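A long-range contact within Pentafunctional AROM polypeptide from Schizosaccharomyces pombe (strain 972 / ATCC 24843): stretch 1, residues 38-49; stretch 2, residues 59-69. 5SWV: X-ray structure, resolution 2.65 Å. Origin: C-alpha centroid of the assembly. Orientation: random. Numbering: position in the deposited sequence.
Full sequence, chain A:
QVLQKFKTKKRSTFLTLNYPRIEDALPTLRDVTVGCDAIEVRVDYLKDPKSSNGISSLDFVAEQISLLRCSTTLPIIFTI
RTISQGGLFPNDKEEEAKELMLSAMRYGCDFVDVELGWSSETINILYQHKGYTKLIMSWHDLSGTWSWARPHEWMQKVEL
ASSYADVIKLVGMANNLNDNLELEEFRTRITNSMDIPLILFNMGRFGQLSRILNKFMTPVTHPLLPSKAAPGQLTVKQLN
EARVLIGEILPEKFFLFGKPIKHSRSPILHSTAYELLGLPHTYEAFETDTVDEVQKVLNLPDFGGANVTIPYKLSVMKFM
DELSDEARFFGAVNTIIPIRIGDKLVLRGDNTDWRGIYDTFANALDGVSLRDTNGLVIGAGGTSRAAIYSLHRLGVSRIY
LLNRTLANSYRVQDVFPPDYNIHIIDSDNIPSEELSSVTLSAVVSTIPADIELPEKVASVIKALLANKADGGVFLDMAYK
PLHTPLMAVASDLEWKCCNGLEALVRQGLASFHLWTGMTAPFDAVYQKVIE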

# COMPACT_ATOMS: atom_id res chain seq x y z
N ALA A 38 -0.34 -8.07 -0.12
CA ALA A 38 0.93 -8.79 -0.09
C ALA A 38 1.27 -9.39 -1.46
O ALA A 38 0.43 -9.42 -2.36
N ILE A 39 2.50 -9.87 -1.60
CA ILE A 39 2.99 -10.45 -2.84
C ILE A 39 3.57 -11.82 -2.54
O ILE A 39 4.48 -11.96 -1.71
N GLU A 40 3.04 -12.84 -3.19
CA GLU A 40 3.65 -14.15 -3.18
C GLU A 40 4.66 -14.20 -4.31
O GLU A 40 4.32 -13.96 -5.46
N VAL A 41 5.91 -14.48 -3.96
CA VAL A 41 6.90 -14.79 -4.96
C VAL A 41 6.84 -16.29 -5.10
O VAL A 41 7.15 -17.02 -4.17
N ARG A 42 6.39 -16.72 -6.27
CA ARG A 42 6.37 -18.12 -6.61
C ARG A 42 7.77 -18.49 -7.05
O ARG A 42 8.17 -18.29 -8.21
N VAL A 43 8.51 -19.02 -6.08
CA VAL A 43 9.93 -19.30 -6.23
C VAL A 43 10.12 -20.43 -7.24
O VAL A 43 11.10 -20.44 -8.01
N ASP A 44 9.17 -21.36 -7.27
CA ASP A 44 9.17 -22.43 -8.28
C ASP A 44 9.15 -21.93 -9.74
O ASP A 44 9.65 -22.64 -10.62
N TYR A 45 8.64 -20.72 -9.97
CA TYR A 45 8.64 -20.11 -11.31
C TYR A 45 9.90 -19.33 -11.67
O TYR A 45 10.14 -19.11 -12.84
N LEU A 46 10.70 -18.91 -10.69
CA LEU A 46 11.94 -18.17 -10.98
C LEU A 46 12.93 -19.04 -11.77
O LEU A 46 13.04 -20.23 -11.52
N LYS A 47 13.67 -18.42 -12.69
CA LYS A 47 14.68 -19.12 -13.50
C LYS A 47 16.07 -18.48 -13.35
O LYS A 47 16.31 -17.37 -13.80
N ASP A 48 16.97 -19.23 -12.71
CA ASP A 48 18.35 -18.82 -12.47
C ASP A 48 19.19 -19.04 -13.74
O ASP A 48 19.27 -20.17 -14.21
N PRO A 49 19.84 -17.98 -14.27
CA PRO A 49 20.71 -18.17 -15.42
C PRO A 49 21.91 -19.13 -15.20
O PRO A 49 22.39 -19.70 -16.18
N ASP A 59 22.01 -17.74 -3.69
CA ASP A 59 22.47 -16.40 -4.05
C ASP A 59 21.48 -15.70 -4.99
O ASP A 59 21.13 -14.54 -4.78
N PHE A 60 21.02 -16.44 -5.99
CA PHE A 60 20.06 -15.91 -6.97
C PHE A 60 18.71 -15.54 -6.34
O PHE A 60 18.23 -14.41 -6.46
N VAL A 61 18.12 -16.50 -5.65
CA VAL A 61 16.84 -16.29 -5.01
C VAL A 61 16.91 -15.10 -4.07
O VAL A 61 16.02 -14.27 -4.07
N ALA A 62 17.99 -14.99 -3.31
CA ALA A 62 18.20 -13.86 -2.43
C ALA A 62 18.34 -12.52 -3.18
O ALA A 62 17.76 -11.52 -2.75
N GLU A 63 19.10 -12.50 -4.27
CA GLU A 63 19.24 -11.27 -5.09
C GLU A 63 17.87 -10.85 -5.60
O GLU A 63 17.53 -9.67 -5.56
N GLN A 64 17.08 -11.83 -6.04
CA GLN A 64 15.74 -11.59 -6.53
C GLN A 64 14.82 -11.00 -5.45
O GLN A 64 14.17 -10.00 -5.69
N ILE A 65 14.80 -11.63 -4.28
CA ILE A 65 13.93 -11.17 -3.19
C ILE A 65 14.27 -9.75 -2.75
O ILE A 65 13.37 -8.95 -2.49
N SER A 66 15.56 -9.44 -2.64
CA SER A 66 15.96 -8.09 -2.24
C SER A 66 15.67 -7.08 -3.35
O SER A 66 15.20 -5.98 -3.06
N LEU A 67 15.90 -7.46 -4.60
CA LEU A 67 15.58 -6.60 -5.75
C LEU A 67 14.11 -6.16 -5.71
O LEU A 67 13.80 -5.01 -6.04
N LEU A 68 13.23 -7.06 -5.29
CA LEU A 68 11.81 -6.75 -5.16
C LEU A 68 11.54 -5.83 -3.97
O LEU A 68 10.81 -4.83 -4.08
N ARG A 69 12.13 -6.17 -2.82
CA ARG A 69 12.01 -5.33 -1.61
C ARG A 69 12.45 -3.87 -1.79
O ARG A 69 11.98 -3.02 -1.06

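The strand ending at Arg42 and the helix through 59-69 run nearly antiparallel, at 157°, with their axes 11.1 Å apart at closest approach, and side chains fill the space between them. Most contacts are apolar. Ile39 (m, t) and Val41 (t) point toward the helix, whereas Glu40, between them, points away. Leu68 (t, p) reaches back to both, its CD2 lying 3.6 Å from Val41 CG2 and its CD1 a looser 4.4 Å from Ile39 CD1. Ile65 leaves its backbone sideways, but its m, m rotamer brings CD1 to 4.0 Å from Val41 CG2. Past the strand, Val43 and Val61, both t and both sideways, meet at 4.3 Å between Val43 CG1 and Val61 CG2.

The aromatic contacts centre on Phe60 (chi1 t), which has the largest covered area here. Asp48 CA sits 3.7 Å from the Phe60 ring centroid, over one face, in a CH-pi contact. Leu46 (m, t) lies at the ring edge, with CB 4.0 Å from Phe60 CE2, and Pro49 CD approaches Phe60 CE1 at 3.7 Å.

No hydrogen bond or salt bridge joins the stretches. Gln64 (m, m) points inward, yet its OE1 packs 3.8 Å from Leu46 CD2; its amide is hydrogen-bonded elsewhere in the structure. Arg42 and Asp44 form a salt bridge within their own stretch, Arg42 NE to Asp44 OD1 being 2.8 Å.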

# COMPACT_ATOMS: atom_id res chain seq x y z
CB ALA A 38 0.86 -9.90 0.93
CB ILE A 39 4.09 -9.58 -3.47
CG1 ILE A 39 3.57 -8.17 -3.69
CG2 ILE A 39 4.55 -10.11 -4.81
CD1 ILE A 39 4.66 -7.24 -4.19
CB GLU A 40 2.61 -15.22 -3.40
CG GLU A 40 3.13 -16.64 -3.25
CD GLU A 40 2.02 -17.66 -3.33
OE1 GLU A 40 1.42 -17.80 -4.43
OE2 GLU A 40 1.74 -18.33 -2.30
CB VAL A 41 8.32 -14.39 -4.54
CG1 VAL A 41 9.31 -14.78 -5.63
CG2 VAL A 41 8.38 -12.89 -4.23
CB ARG A 42 5.32 -18.40 -7.70
CG ARG A 42 3.90 -18.42 -7.17
CD ARG A 42 3.59 -19.65 -6.32
NE ARG A 42 3.75 -20.91 -7.07
CZ ARG A 42 2.80 -21.53 -7.78
NH1 ARG A 42 1.55 -21.06 -7.88
NH2 ARG A 42 3.09 -22.66 -8.41
CB VAL A 43 10.57 -19.65 -4.87
CG1 VAL A 43 12.03 -20.05 -5.03
CG2 VAL A 43 10.43 -18.49 -3.90
CB ASP A 44 8.06 -23.47 -8.01
CG ASP A 44 6.66 -22.86 -8.00
OD1 ASP A 44 6.38 -21.98 -7.14
OD2 ASP A 44 5.82 -23.30 -8.85
CB TYR A 45 7.42 -19.21 -11.51
CG TYR A 45 6.18 -19.95 -11.95
CD1 TYR A 45 5.47 -20.71 -11.04
CD2 TYR A 45 5.72 -19.89 -13.27
CE1 TYR A 45 4.32 -21.40 -11.42
CE2 TYR A 45 4.58 -20.58 -13.67
CZ TYR A 45 3.89 -21.33 -12.73
OH TYR A 45 2.74 -22.04 -13.05
CB LEU A 46 12.63 -17.71 -9.70
CG LEU A 46 11.90 -16.80 -8.71
CD1 LEU A 46 12.77 -16.59 -7.47
CD2 LEU A 46 11.55 -15.47 -9.34
CB LYS A 47 14.25 -19.17 -14.97
CG LYS A 47 12.89 -19.81 -15.24
CD LYS A 47 12.84 -21.32 -14.95
CE LYS A 47 13.56 -22.13 -16.02
NZ LYS A 47 14.40 -23.26 -15.53
CB ASP A 48 18.92 -19.67 -11.33
CG ASP A 48 20.26 -19.18 -10.82
OD1 ASP A 48 20.96 -18.39 -11.49
OD2 ASP A 48 20.61 -19.60 -9.71
CB PRO A 49 21.21 -16.77 -15.71
CG PRO A 49 20.15 -15.89 -15.19
CD PRO A 49 19.73 -16.56 -13.92
CB ASP A 59 23.88 -16.45 -4.67
CG ASP A 59 24.96 -16.80 -3.64
OD1 ASP A 59 24.88 -16.29 -2.50
OD2 ASP A 59 25.88 -17.57 -3.97
CB PHE A 60 19.86 -16.94 -8.08
CG PHE A 60 18.79 -16.56 -9.06
CD1 PHE A 60 19.02 -15.54 -9.98
CD2 PHE A 60 17.56 -17.20 -9.05
CE1 PHE A 60 18.03 -15.18 -10.88
CE2 PHE A 60 16.57 -16.84 -9.96
CZ PHE A 60 16.81 -15.83 -10.87
CB VAL A 61 16.36 -17.55 -4.25
CG1 VAL A 61 15.06 -17.27 -3.50
CG2 VAL A 61 16.15 -18.70 -5.22
CB ALA A 62 19.40 -14.11 -1.56
CB GLU A 63 20.20 -11.46 -6.27
CG GLU A 63 21.66 -11.17 -5.92
CD GLU A 63 22.68 -12.14 -6.54
OE1 GLU A 63 23.81 -12.25 -5.97
OE2 GLU A 63 22.36 -12.81 -7.56
CB GLN A 64 15.14 -12.88 -7.06
CG GLN A 64 15.84 -13.41 -8.30
CD GLN A 64 15.40 -12.70 -9.54
OE1 GLN A 64 14.33 -13.01 -10.07
NE2 GLN A 64 16.19 -11.76 -10.02
CB ILE A 65 13.98 -12.12 -1.96
CG1 ILE A 65 13.44 -13.52 -2.32
CG2 ILE A 65 13.19 -11.55 -0.77
CD1 ILE A 65 12.08 -13.54 -2.98
CB SER A 66 17.42 -8.00 -1.73
OG SER A 66 18.29 -8.74 -2.55
CB LEU A 67 15.89 -7.32 -7.07
CG LEU A 67 15.73 -6.56 -8.39
CD1 LEU A 67 16.62 -5.32 -8.45
CD2 LEU A 67 16.04 -7.47 -9.57
CB LEU A 68 11.01 -8.05 -5.04
CG LEU A 68 9.52 -7.95 -4.70
CD1 LEU A 68 8.78 -7.28 -5.83
CD2 LEU A 68 8.95 -9.32 -4.39
CB ARG A 69 12.78 -5.95 -0.44
CG ARG A 69 12.04 -7.08 0.25
CD ARG A 69 12.23 -6.96 1.75
NE ARG A 69 11.61 -8.02 2.55
CZ ARG A 69 10.33 -8.08 2.93
NH1 ARG A 69 9.42 -7.16 2.56
NH2 ARG A 69 9.94 -9.10 3.69